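Local atomic coordinates of HpcH/HpaI aldolase/citrate lyase family protein (Burkholderia cenocepacia, PDB entry 4MF4), a protein that belongs to the HpcH/HpaI aldolase/citrate lyase family and folds as an eight-stranded parallel beta/alpha (TIM) barrel in an assembly of six chains. Residues Asp54-Pro59 with Met105-Glu110; Asn60-Val65 with Val93-Asp98; Pro86-Trp91 with Pro112-His117; Thr122-Pro127 with Gly132-Ala137; Ser126-Asp131 with Thr154-Val159. One frame throughout, in Å; residues are numbered along the deposited sequence.

Contact 1 (Asp54-Pro59 with Met105-Glu110)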
# COMPACT_ATOMS: atom_id res chain seq x y z
N ASP A 54 2.45 12.34 -13.88
CA ASP A 54 3.87 12.72 -13.85
C ASP A 54 4.72 11.76 -12.97
O ASP A 54 4.41 11.61 -11.83
CB ASP A 54 3.98 14.10 -13.28
CG ASP A 54 5.38 14.67 -13.34
OD1 ASP A 54 6.24 14.13 -14.07
OD2 ASP A 54 5.56 15.75 -12.76
N MET A 55 5.77 11.16 -13.54
CA MET A 55 6.72 10.32 -12.79
C MET A 55 8.00 11.09 -12.47
O MET A 55 8.82 10.63 -11.69
CB MET A 55 7.09 9.07 -13.57
CG MET A 55 5.90 8.29 -14.07
SD MET A 55 6.47 6.79 -14.85
CE MET A 55 7.21 5.85 -13.51
N GLU A 56 8.15 12.29 -13.06
CA GLU A 56 9.42 13.01 -12.88
C GLU A 56 9.36 13.85 -11.63
O GLU A 56 10.26 13.76 -10.80
CB GLU A 56 9.74 13.91 -14.05
CG GLU A 56 11.12 14.50 -13.95
CD GLU A 56 11.37 15.64 -14.94
OE1 GLU A 56 10.46 16.15 -15.58
OE2 GLU A 56 12.54 16.05 -15.08
N HIS A 57 8.32 14.69 -11.53
CA HIS A 57 8.17 15.60 -10.38
C HIS A 57 6.95 15.31 -9.49
O HIS A 57 6.40 16.22 -8.85
CB HIS A 57 8.13 17.06 -10.88
CG HIS A 57 9.47 17.59 -11.33
ND1 HIS A 57 10.50 17.85 -10.45
CD2 HIS A 57 9.94 17.90 -12.57
CE1 HIS A 57 11.55 18.28 -11.12
NE2 HIS A 57 11.24 18.34 -12.41
N ALA A 58 6.53 14.06 -9.45
CA ALA A 58 5.56 13.58 -8.45
C ALA A 58 5.96 12.15 -8.12
O ALA A 58 6.58 11.53 -8.96
CB ALA A 58 4.17 13.63 -9.02
N PRO A 59 5.62 11.63 -6.91
CA PRO A 59 6.09 10.31 -6.56
C PRO A 59 5.17 9.21 -7.10
O PRO A 59 4.48 8.56 -6.35
CB PRO A 59 6.07 10.35 -5.03
CG PRO A 59 4.88 11.17 -4.74
CD PRO A 59 4.79 12.20 -5.84
N MET A 105 5.83 11.27 -22.43
CA MET A 105 6.58 12.51 -22.47
C MET A 105 7.98 12.25 -21.89
O MET A 105 8.11 11.72 -20.78
CB MET A 105 5.89 13.62 -21.68
CG MET A 105 6.61 14.96 -21.84
SD MET A 105 5.85 16.32 -20.95
CE MET A 105 4.15 16.19 -21.46
N PHE A 106 9.02 12.65 -22.62
CA PHE A 106 10.42 12.54 -22.17
C PHE A 106 10.97 13.92 -21.76
O PHE A 106 10.94 14.90 -22.55
CB PHE A 106 11.26 11.97 -23.30
CG PHE A 106 10.97 10.55 -23.60
CD1 PHE A 106 9.90 10.21 -24.41
CD2 PHE A 106 11.74 9.55 -23.03
CE1 PHE A 106 9.64 8.88 -24.70
CE2 PHE A 106 11.48 8.23 -23.30
CZ PHE A 106 10.41 7.89 -24.14
N PRO A 107 11.46 14.03 -20.52
CA PRO A 107 12.03 15.27 -20.04
C PRO A 107 13.39 15.52 -20.65
O PRO A 107 14.00 14.61 -21.19
CB PRO A 107 12.18 15.04 -18.53
CG PRO A 107 12.19 13.59 -18.32
CD PRO A 107 11.51 12.94 -19.52
N CYS A 108 13.89 16.72 -20.52
CA CYS A 108 15.31 16.93 -20.81
C CYS A 108 15.78 16.38 -22.17
O CYS A 108 16.77 15.65 -22.22
CB CYS A 108 16.18 16.18 -19.77
SG CYS A 108 15.87 16.43 -18.00
N ILE A 109 15.12 16.72 -23.27
CA ILE A 109 15.60 16.24 -24.58
C ILE A 109 16.38 17.42 -25.19
O ILE A 109 15.79 18.47 -25.45
CB ILE A 109 14.44 15.83 -25.51
CG1 ILE A 109 13.71 14.58 -24.98
CG2 ILE A 109 14.93 15.61 -26.94
CD1 ILE A 109 14.50 13.29 -25.01
N GLU A 110 17.67 17.24 -25.44
CA GLU A 110 18.52 18.35 -25.87
C GLU A 110 19.13 18.24 -27.25
O GLU A 110 19.59 19.24 -27.79
CB GLU A 110 19.64 18.50 -24.87
CG GLU A 110 19.11 18.66 -23.47
CD GLU A 110 20.19 19.13 -22.53
OE1 GLU A 110 20.17 20.30 -22.12
OE2 GLU A 110 21.10 18.32 -22.26
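Glu56 and Pro107 are where two beta-to-alpha loops of the barrel come closest, their CA atoms 7.9 Å apart, so side chains alone bridge the gap and no hydrogen bond crosses it. Glu56 sends CG anti to its own nitrogen (chi1 -172°) and continues extended, which lays the carboxylate against the proline ring, the two side chains lying alongside one another and pointing opposite ways. Both oxygens lean on the same carbon: Glu56 OE1 and OE2 are each 3.6 Å from Pro107 CB. Cys108 SG comes within 4.4 Å of Glu56 OE2. The charge of that carboxylate is answered by Lys94 of a second subunit, which forms a salt bridge with OE2, so the proline acts as an apolar wall beside an ion pair between subunits. Behind it, Asp54 OD1 accepts from Glu56 N at 2.8 Å, met from above the carboxylate plane, and this Asx turn bends the chain directly after strand 50-54. Asp54 is held in turn by Arg84 and Trp31. Loops that follow strands 50-54 and 103-106 thus meet at the C-terminal mouth of the barrel, the end where TIM-barrel proteins generally carry their active sites.

Contact 2 (Asn60-Val65 with Val93-Asp98)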
# COMPACT_ATOMS: atom_id res chain seq x y z
N ASN A 60 5.11 9.08 -8.41
CA ASN A 60 4.35 8.04 -9.05
C ASN A 60 5.29 6.99 -9.60
O ASN A 60 5.99 7.21 -10.59
CB ASN A 60 3.50 8.62 -10.19
CG ASN A 60 2.37 9.47 -9.68
OD1 ASN A 60 1.63 9.04 -8.80
ND2 ASN A 60 2.29 10.71 -10.16
N ASP A 61 5.30 5.85 -8.94
CA ASP A 61 6.06 4.71 -9.44
C ASP A 61 5.16 3.75 -10.28
O ASP A 61 3.99 4.09 -10.58
CB ASP A 61 6.78 4.05 -8.25
CG ASP A 61 8.04 4.86 -7.79
OD1 ASP A 61 8.60 5.68 -8.55
OD2 ASP A 61 8.52 4.65 -6.66
N SER A 62 5.69 2.60 -10.73
CA SER A 62 4.93 1.75 -11.71
C SER A 62 3.54 1.34 -11.23
O SER A 62 2.59 1.42 -12.00
CB SER A 62 5.70 0.47 -12.11
OG SER A 62 6.83 0.79 -12.88
N ARG A 63 3.40 0.93 -9.97
CA ARG A 63 2.08 0.55 -9.48
C ARG A 63 1.10 1.71 -9.41
O ARG A 63 -0.09 1.49 -9.61
CB ARG A 63 2.14 -0.19 -8.18
CG ARG A 63 2.68 -1.59 -8.45
CD ARG A 63 2.13 -2.67 -7.56
NE ARG A 63 2.92 -3.89 -7.77
CZ ARG A 63 2.68 -5.08 -7.21
NH1 ARG A 63 1.62 -5.27 -6.45
NH2 ARG A 63 3.51 -6.09 -7.44
N ASP A 64 1.63 2.90 -9.13
CA ASP A 64 0.83 4.13 -9.07
C ASP A 64 0.38 4.49 -10.46
O ASP A 64 -0.79 4.92 -10.65
CB ASP A 64 1.61 5.28 -8.45
CG ASP A 64 2.22 4.93 -7.11
OD1 ASP A 64 1.49 4.39 -6.27
OD2 ASP A 64 3.43 5.20 -6.90
N VAL A 65 1.24 4.29 -11.45
CA VAL A 65 0.88 4.62 -12.82
C VAL A 65 -0.25 3.70 -13.31
O VAL A 65 -1.25 4.17 -13.85
CB VAL A 65 2.10 4.51 -13.77
CG1 VAL A 65 1.64 4.51 -15.23
CG2 VAL A 65 3.09 5.62 -13.46
N VAL A 93 11.01 3.19 -19.28
CA VAL A 93 10.15 3.31 -20.47
C VAL A 93 9.34 2.03 -20.68
O VAL A 93 8.18 2.10 -20.98
CB VAL A 93 10.97 3.65 -21.73
CG1 VAL A 93 10.18 3.51 -23.03
CG2 VAL A 93 11.55 5.04 -21.60
N LYS A 94 10.01 0.88 -20.53
CA LYS A 94 9.40 -0.42 -20.53
C LYS A 94 8.26 -0.50 -19.51
O LYS A 94 7.16 -0.93 -19.85
CB LYS A 94 10.50 -1.41 -20.16
CG LYS A 94 10.29 -2.84 -20.51
CD LYS A 94 11.60 -3.60 -20.30
CE LYS A 94 12.63 -3.30 -21.35
NZ LYS A 94 13.96 -3.77 -20.87
N ARG A 95 8.52 -0.09 -18.27
CA ARG A 95 7.46 -0.07 -17.23
C ARG A 95 6.20 0.73 -17.68
O ARG A 95 5.07 0.27 -17.55
CB ARG A 95 7.99 0.48 -15.92
CG ARG A 95 8.92 -0.42 -15.11
CD ARG A 95 8.30 -1.70 -14.66
NE ARG A 95 9.18 -2.43 -13.72
CZ ARG A 95 9.34 -2.16 -12.43
NH1 ARG A 95 8.74 -1.11 -11.85
NH2 ARG A 95 10.14 -2.93 -11.70
N ALA A 96 6.41 1.92 -18.21
CA ALA A 96 5.27 2.76 -18.59
C ALA A 96 4.51 2.16 -19.78
O ALA A 96 3.30 2.06 -19.75
CB ALA A 96 5.75 4.15 -18.92
N LEU A 97 5.22 1.70 -20.79
CA LEU A 97 4.56 1.07 -21.94
C LEU A 97 3.88 -0.23 -21.56
O LEU A 97 2.72 -0.49 -21.97
CB LEU A 97 5.56 0.80 -23.08
CG LEU A 97 6.11 2.06 -23.78
CD1 LEU A 97 7.09 1.59 -24.83
CD2 LEU A 97 5.07 2.96 -24.39
N ASP A 98 4.55 -1.08 -20.78
CA ASP A 98 3.89 -2.30 -20.36
C ASP A 98 2.57 -2.09 -19.56
O ASP A 98 1.65 -2.88 -19.67
CB ASP A 98 4.86 -3.18 -19.57
CG ASP A 98 5.93 -3.84 -20.46
OD1 ASP A 98 5.85 -3.86 -21.72
OD2 ASP A 98 6.87 -4.40 -19.86
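Ser62 and Arg95 carry this contact through one polar bond. Ser62, in the first turn of helix 62-73, faces Arg95 in the middle of helix 90-98, and the CA atoms of the pair are 6.3 Å apart. Arg95 NH1 donates to Ser62 OG at 2.9 Å with an N-H...O angle of 161°, and the oxygen sits at the edge of the guanidinium, only 3° out of its plane. The arginine reaches this position by folding back: its chain bends at chi2 (-62°), and the methylenes curl round the hydroxyl instead of pointing straight away from the helix.

Van der Waals contact comes from the same curl. Ser62 OG lies 3.3 Å from Arg95 CB, and CG and CD approach it about as closely, so the hydroxyl is wrapped by the aliphatic part of the chain whose end it binds. Both residues are buried.

Bonds to a third subunit hold the guanidinium further: Asp61 of that subunit forms a salt bridge with NH1, and the carbonyl oxygen of its Met55 accepts from NH2. NH1 is therefore shared between a serine of its own chain and a carboxylate of another.

Within the first segment, Asp61 N donates to the anti lone pair of Asp64 OD2 at 2.8 Å, tying the start of helix 62-73 to its first turn. Two neighbouring outer helices of a beta/alpha barrel are joined here through an arginine that also serves the oligomer interface.

Contact 3 (Pro86-Trp91 with Pro112-His117)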
# COMPACT_ATOMS: atom_id res chain seq x y z
N PRO A 86 10.45 9.49 -15.68
CA PRO A 86 11.45 10.21 -14.91
C PRO A 86 12.71 10.55 -15.70
O PRO A 86 13.31 11.59 -15.45
CB PRO A 86 11.81 9.24 -13.76
CG PRO A 86 10.73 8.21 -13.76
CD PRO A 86 10.32 8.10 -15.21
N ALA A 87 13.10 9.67 -16.64
CA ALA A 87 14.38 9.76 -17.35
C ALA A 87 14.31 8.81 -18.56
O ALA A 87 13.42 7.99 -18.66
CB ALA A 87 15.53 9.34 -16.45
N ARG A 88 15.27 8.93 -19.45
CA ARG A 88 15.26 8.13 -20.66
C ARG A 88 16.06 6.84 -20.45
O ARG A 88 17.08 6.64 -21.10
CB ARG A 88 15.86 8.98 -21.78
CG ARG A 88 15.36 8.62 -23.14
CD ARG A 88 15.94 9.58 -24.14
NE ARG A 88 17.37 9.42 -24.24
CZ ARG A 88 18.27 10.27 -23.79
NH1 ARG A 88 17.93 11.43 -23.25
NH2 ARG A 88 19.55 9.97 -23.97
N GLU A 89 15.63 6.00 -19.51
CA GLU A 89 16.26 4.73 -19.20
C GLU A 89 15.37 3.63 -19.76
O GLU A 89 14.17 3.64 -19.51
CB GLU A 89 16.40 4.51 -17.69
CG GLU A 89 17.17 5.58 -16.89
CD GLU A 89 18.65 5.66 -17.22
OE1 GLU A 89 19.22 4.73 -17.84
OE2 GLU A 89 19.26 6.69 -16.85
N PRO A 90 15.94 2.67 -20.48
CA PRO A 90 15.14 1.59 -21.04
C PRO A 90 14.13 0.97 -20.04
O PRO A 90 12.94 0.78 -20.35
CB PRO A 90 16.18 0.56 -21.49
CG PRO A 90 17.45 1.32 -21.73
CD PRO A 90 17.38 2.57 -20.87
N TRP A 91 14.59 0.65 -18.82
CA TRP A 91 13.71 -0.05 -17.87
C TRP A 91 12.49 0.77 -17.42
O TRP A 91 11.40 0.22 -17.25
CB TRP A 91 14.51 -0.59 -16.67
CG TRP A 91 14.78 0.37 -15.54
CD1 TRP A 91 15.85 1.21 -15.42
CD2 TRP A 91 14.04 0.50 -14.31
NE1 TRP A 91 15.79 1.90 -14.21
CE2 TRP A 91 14.69 1.50 -13.52
CE3 TRP A 91 12.90 -0.10 -13.80
CZ2 TRP A 91 14.26 1.84 -12.24
CZ3 TRP A 91 12.45 0.26 -12.54
CH2 TRP A 91 13.12 1.23 -11.78
N PRO A 112 19.08 15.91 -31.29
CA PRO A 112 18.28 15.02 -32.06
C PRO A 112 18.64 13.57 -31.73
O PRO A 112 17.78 12.74 -31.81
CB PRO A 112 18.60 15.40 -33.51
CG PRO A 112 19.82 16.23 -33.47
CD PRO A 112 19.82 16.87 -32.12
N ASP A 113 19.89 13.28 -31.33
CA ASP A 113 20.23 11.91 -30.83
C ASP A 113 19.42 11.50 -29.62
O ASP A 113 18.96 10.40 -29.58
CB ASP A 113 21.73 11.72 -30.55
CG ASP A 113 22.52 11.56 -31.82
OD1 ASP A 113 21.90 11.55 -32.90
OD2 ASP A 113 23.77 11.45 -31.76
N ASP A 114 19.24 12.38 -28.65
CA ASP A 114 18.37 12.10 -27.52
C ASP A 114 16.95 11.75 -27.98
O ASP A 114 16.34 10.84 -27.46
CB ASP A 114 18.24 13.35 -26.60
CG ASP A 114 19.52 13.71 -25.84
OD1 ASP A 114 20.49 12.93 -25.83
OD2 ASP A 114 19.56 14.82 -25.30
N ALA A 115 16.39 12.55 -28.88
CA ALA A 115 15.02 12.37 -29.38
C ALA A 115 14.88 11.04 -30.11
O ALA A 115 13.94 10.28 -29.86
CB ALA A 115 14.66 13.53 -30.31
N ALA A 116 15.83 10.76 -31.01
CA ALA A 116 15.86 9.47 -31.72
C ALA A 116 15.96 8.27 -30.75
O ALA A 116 15.31 7.27 -30.95
CB ALA A 116 17.04 9.43 -32.70
N HIS A 117 16.78 8.38 -29.72
CA HIS A 117 16.91 7.29 -28.71
C HIS A 117 15.57 7.08 -27.98
O HIS A 117 15.11 5.98 -27.82
CB HIS A 117 18.06 7.60 -27.75
CG HIS A 117 18.27 6.52 -26.73
ND1 HIS A 117 18.13 6.74 -25.38
CD2 HIS A 117 18.54 5.21 -26.87
CE1 HIS A 117 18.37 5.61 -24.72
NE2 HIS A 117 18.60 4.66 -25.60
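The guanidinium of Arg88 is engaged at both a face and an edge by helix 112-121. Over one face lies Asp114, its CA 4.1 Å above the plane near the centre, with the carboxylate stacked at 21° to the guanidinium. At the edge His117 presents ND1 in plane, while its ring stands almost upright, 87° from the guanidinium. The bond from Arg88 NE to His117 ND1 is short and straight, 3.0 Å and 169°, and it lies in both planes. Arg88 reaches the helix because CG runs anti to its nitrogen and the chain then bends at chi3. With Asp114 the attraction is of another kind: Arg88 NH2 and Asp114 OD1 are 3.6 Å apart, a long salt bridge in which no N-H points at the oxygen. The other carboxylate oxygen, OD2, accepts from the backbone nitrogen of Glu110, which helps hold the aspartate in place. Apolar neighbours Ala118 and Leu121, one and two turns beyond Asp114 on the same helix, also touch Arg88. Because ND1 accepts the hydrogen bond from Arg88 NE, the proton of a neutral imidazole would be expected on NE2, and the nearby positive charge probably disfavours further protonation of His117.

Contact 4 (Thr122-Pro127 with Gly132-Ala137)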
# COMPACT_ATOMS: atom_id res chain seq x y z
N THR A 122 10.68 3.22 -27.57
CA THR A 122 9.23 2.95 -27.67
C THR A 122 8.76 2.03 -28.80
O THR A 122 7.55 1.73 -28.87
CB THR A 122 8.39 4.26 -27.76
OG1 THR A 122 8.48 4.83 -29.08
CG2 THR A 122 8.83 5.23 -26.72
N ARG A 123 9.70 1.55 -29.62
CA ARG A 123 9.37 0.77 -30.81
C ARG A 123 9.88 -0.68 -30.73
O ARG A 123 11.02 -0.92 -30.42
CB ARG A 123 9.97 1.42 -32.07
CG ARG A 123 9.42 2.81 -32.44
CD ARG A 123 7.91 2.84 -32.45
NE ARG A 123 7.33 3.95 -33.21
CZ ARG A 123 6.91 5.11 -32.70
NH1 ARG A 123 7.01 5.40 -31.41
NH2 ARG A 123 6.36 6.01 -33.51
N PHE A 124 8.99 -1.63 -30.98
CA PHE A 124 9.38 -2.98 -31.31
C PHE A 124 10.19 -3.00 -32.62
O PHE A 124 9.82 -2.33 -33.58
CB PHE A 124 8.15 -3.82 -31.51
CG PHE A 124 7.38 -4.09 -30.24
CD1 PHE A 124 8.03 -4.50 -29.10
CD2 PHE A 124 6.00 -3.98 -30.23
CE1 PHE A 124 7.31 -4.79 -27.95
CE2 PHE A 124 5.28 -4.26 -29.10
CZ PHE A 124 5.93 -4.65 -27.95
N PRO A 125 11.28 -3.78 -32.66
CA PRO A 125 12.00 -3.86 -33.95
C PRO A 125 11.09 -4.36 -35.09
O PRO A 125 10.42 -5.37 -34.96
CB PRO A 125 13.14 -4.85 -33.68
CG PRO A 125 13.10 -5.18 -32.24
CD PRO A 125 11.84 -4.66 -31.63
N SER A 126 11.06 -3.63 -36.19
CA SER A 126 10.14 -3.93 -37.27
C SER A 126 10.62 -3.26 -38.56
O SER A 126 11.57 -2.46 -38.52
CB SER A 126 8.81 -3.37 -36.86
OG SER A 126 8.94 -1.97 -36.66
N PRO A 127 9.96 -3.54 -39.69
CA PRO A 127 10.43 -2.89 -40.93
C PRO A 127 10.46 -1.36 -40.90
O PRO A 127 11.32 -0.75 -41.49
CB PRO A 127 9.42 -3.38 -41.97
CG PRO A 127 8.95 -4.72 -41.46
CD PRO A 127 9.02 -4.64 -39.95
N GLY A 132 14.46 -0.67 -33.45
CA GLY A 132 13.60 -0.57 -32.24
C GLY A 132 14.24 -1.26 -31.07
O GLY A 132 14.87 -2.31 -31.24
N LEU A 133 14.08 -0.68 -29.88
CA LEU A 133 14.66 -1.24 -28.68
C LEU A 133 13.63 -1.70 -27.65
O LEU A 133 13.99 -2.15 -26.57
CB LEU A 133 15.61 -0.24 -28.04
CG LEU A 133 16.92 0.05 -28.76
CD1 LEU A 133 17.72 1.02 -27.94
CD2 LEU A 133 17.74 -1.22 -28.99
N ARG A 134 12.34 -1.64 -28.00
CA ARG A 134 11.32 -2.11 -27.08
C ARG A 134 11.32 -3.65 -26.89
O ARG A 134 11.23 -4.41 -27.84
CB ARG A 134 9.93 -1.64 -27.49
CG ARG A 134 8.91 -1.87 -26.39
CD ARG A 134 7.51 -1.46 -26.78
NE ARG A 134 6.62 -1.91 -25.69
CZ ARG A 134 5.30 -1.80 -25.67
NH1 ARG A 134 4.64 -1.17 -26.64
NH2 ARG A 134 4.66 -2.28 -24.59
N GLY A 135 11.37 -4.07 -25.62
CA GLY A 135 11.39 -5.49 -25.23
C GLY A 135 10.02 -6.10 -25.29
O GLY A 135 9.03 -5.45 -24.95
N VAL A 136 9.97 -7.35 -25.74
CA VAL A 136 8.76 -8.06 -26.03
C VAL A 136 8.30 -8.86 -24.80
O VAL A 136 9.04 -9.68 -24.27
CB VAL A 136 9.01 -9.03 -27.21
CG1 VAL A 136 7.79 -9.86 -27.51
CG2 VAL A 136 9.47 -8.26 -28.46
N ALA A 137 7.08 -8.64 -24.35
CA ALA A 137 6.49 -9.54 -23.37
C ALA A 137 4.97 -9.53 -23.61
O ALA A 137 4.32 -8.46 -23.53
CB ALA A 137 6.85 -9.13 -21.96
O HOH W 1 5.51 -0.12 -29.28
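The two segments run nearly perpendicular, 91° apart end to end, and come close enough for backbones to touch: Pro125 and Gly132 have CA atoms 4.0 Å apart. Arg134 N donates to Arg123 O at 2.8 Å, from above the carbonyl plane. The same carbonyl oxygen packs on Gly132 CA at 3.2 Å; the CA of a glycine, with no side chain, comes this near the carbonyl.

Beyond the backbone, Arg134 and Phe124 make the main side-chain contact. Arg134 starts with CG anti to its nitrogen (chi1 -168°) and stays extended to NE, so it passes obliquely over one face of the phenyl ring. CD makes a CH-pi contact, 3.8 Å from the centroid of the Phe124 ring, and the guanidinium follows nearly parallel to the ring, 12° from its plane, with Phe124 CZ beneath it toward the rim. At the ring edge Gly135 O lies in plane, 3.5 Å from Phe124 CE1. Val136 CG2 adds an apolar touch, 4.1 Å from Phe124 CD1. The arginine end is held by polar partners: a water bridges Arg134 NH1 to Thr122 O, and Tyr151 OH is bonded to NH2.

Leu200 of a third subunit packs on Phe124, and Asp192 of that subunit accepts from Val136 N. The long loop between helix 112-121 and helix 151-154 is here folded back on itself, part of it lying against a neighbouring barrel, an elaboration of the basic beta/alpha barrel that contributes to its assembly.

Contact 5 (Ser126-Asp131 with Thr154-Val159)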
# COMPACT_ATOMS: atom_id res chain seq x y z
N SER A 126 11.06 -3.63 -36.19
CA SER A 126 10.14 -3.93 -37.27
C SER A 126 10.62 -3.26 -38.56
O SER A 126 11.57 -2.46 -38.52
CB SER A 126 8.81 -3.37 -36.86
OG SER A 126 8.94 -1.97 -36.66
N PRO A 127 9.96 -3.54 -39.69
CA PRO A 127 10.43 -2.89 -40.93
C PRO A 127 10.46 -1.36 -40.90
O PRO A 127 11.32 -0.75 -41.49
CB PRO A 127 9.42 -3.38 -41.97
CG PRO A 127 8.95 -4.72 -41.46
CD PRO A 127 9.02 -4.64 -39.95
N GLU A 128 9.50 -0.76 -40.22
CA GLU A 128 9.42 0.68 -40.14
C GLU A 128 10.37 1.21 -39.05
O GLU A 128 10.83 2.34 -39.12
CB GLU A 128 7.97 1.14 -39.94
CG GLU A 128 7.44 1.13 -38.50
CD GLU A 128 6.99 -0.24 -38.00
OE1 GLU A 128 7.13 -1.26 -38.75
OE2 GLU A 128 6.48 -0.27 -36.84
N SER A 129 10.66 0.39 -38.05
CA SER A 129 11.61 0.77 -37.00
C SER A 129 12.60 -0.33 -36.77
O SER A 129 12.57 -0.99 -35.72
CB SER A 129 10.86 1.09 -35.69
OG SER A 129 9.91 2.12 -35.86
N PRO A 130 13.49 -0.58 -37.75
CA PRO A 130 14.39 -1.72 -37.62
C PRO A 130 15.35 -1.62 -36.42
O PRO A 130 15.83 -2.63 -35.93
CB PRO A 130 15.18 -1.68 -38.95
CG PRO A 130 15.14 -0.24 -39.34
CD PRO A 130 13.74 0.16 -39.00
N ASP A 131 15.65 -0.40 -35.97
CA ASP A 131 16.48 -0.23 -34.79
C ASP A 131 15.67 -0.15 -33.47
O ASP A 131 16.18 0.35 -32.49
CB ASP A 131 17.37 0.99 -34.94
CG ASP A 131 16.59 2.29 -35.05
OD1 ASP A 131 15.35 2.29 -35.10
OD2 ASP A 131 17.24 3.34 -35.08
N THR A 154 0.65 -4.43 -33.95
CA THR A 154 -0.19 -3.25 -33.99
C THR A 154 0.22 -2.16 -32.95
O THR A 154 -0.27 -1.01 -33.03
CB THR A 154 -1.65 -3.71 -33.78
OG1 THR A 154 -1.72 -4.48 -32.57
CG2 THR A 154 -2.11 -4.66 -34.93
N ALA A 155 1.13 -2.48 -32.04
CA ALA A 155 1.49 -1.55 -30.97
C ALA A 155 2.25 -0.34 -31.45
O ALA A 155 1.98 0.77 -30.96
CB ALA A 155 2.30 -2.24 -29.86
N ASN A 156 3.22 -0.51 -32.35
CA ASN A 156 4.08 0.62 -32.73
C ASN A 156 3.29 1.80 -33.26
O ASN A 156 3.58 2.95 -32.93
CB ASN A 156 5.17 0.24 -33.76
CG ASN A 156 6.34 -0.54 -33.16
OD1 ASN A 156 6.45 -0.81 -31.93
ND2 ASN A 156 7.25 -0.92 -34.05
N ALA A 157 2.27 1.51 -34.08
CA ALA A 157 1.47 2.55 -34.74
C ALA A 157 0.69 3.44 -33.77
O ALA A 157 0.33 4.55 -34.13
CB ALA A 157 0.48 1.90 -35.75
N GLN A 158 0.44 2.96 -32.55
CA GLN A 158 -0.37 3.70 -31.59
C GLN A 158 0.43 4.38 -30.49
O GLN A 158 -0.16 5.03 -29.64
CB GLN A 158 -1.46 2.81 -30.98
CG GLN A 158 -2.42 2.17 -31.98
CD GLN A 158 -2.92 3.15 -33.01
OE1 GLN A 158 -3.22 4.29 -32.71
NE2 GLN A 158 -2.96 2.70 -34.25
N VAL A 159 1.76 4.24 -30.51
CA VAL A 159 2.58 4.91 -29.49
C VAL A 159 3.00 6.30 -29.96
O VAL A 159 3.54 6.46 -31.06
CB VAL A 159 3.84 4.10 -29.15
CG1 VAL A 159 4.69 4.85 -28.13
CG2 VAL A 159 3.47 2.76 -28.58
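Asn156 ND2 is the atom on which the contact with Glu128 and Ser126 turns. It donates to Glu128 OE2 at 3.0 Å and 167°, with the oxygen in the amide plane. Seen from the glutamate, the donor comes from above the carboxylate, 40° out of its plane, and the two flat groups are turned 68° against each other. The methylene takes part as well, Asn156 CB lying 3.4 Å from Glu128 OE2. Ser126 OG is 3.3 Å from Asn156 ND2, so the amide nitrogen is set beside a hydroxyl as well as a carboxylate.

Glu128 is brought into place by its own folding. Its CG lies between the backbone nitrogen and the carbonyl carbon, and a second bend at chi2 turns the carboxylate toward the asparagine instead of out along the loop.

The next shell fixes the turn that carries these groups. Ser129 N donates to Ser126 OG at 3.2 Å, an ST motif, and Ser126 N is bonded to Ser129 O, closing Ser126 to Ser129 into a compact bend. The other polar atom of the amide, Asn156 OD1, accepts from the backbone nitrogen of Phe124. The asparagine side chain thus uses its oxygen for the chain just before the bend and its nitrogen for a carboxylate within it, which fixes the rotation of the amide.

Outward from this, the bend belongs to the loop after helix 112-121, whereas Asn156 lies in the short connection from helix 151-154 into barrel strand 160-165, so the contact ties that loop to the start of the strand.

From the N terminus, strand 50-54 leads into contact 1, which closes a long loop onto the end of strand 103-106. Contact 2 is nested inside that loop and joins helices 62-73 and 90-98. Contact 3 crosses both: its first segment runs into helix 90-98, just before the segment contact 2 uses, and its second lies beyond, on helix 112-121. Contacts 4 and 5 come after the other three and overlap each other, sharing Ser126 and Pro127; contact 4 closes a short loop, contact 5 a longer one reaching toward strand 160-165. Asp98 and Arg134 link contacts 2 and 4 through a long, weak ion pair, bringing helix 90-98 against the long loop, where Leu97 also packs on Arg134.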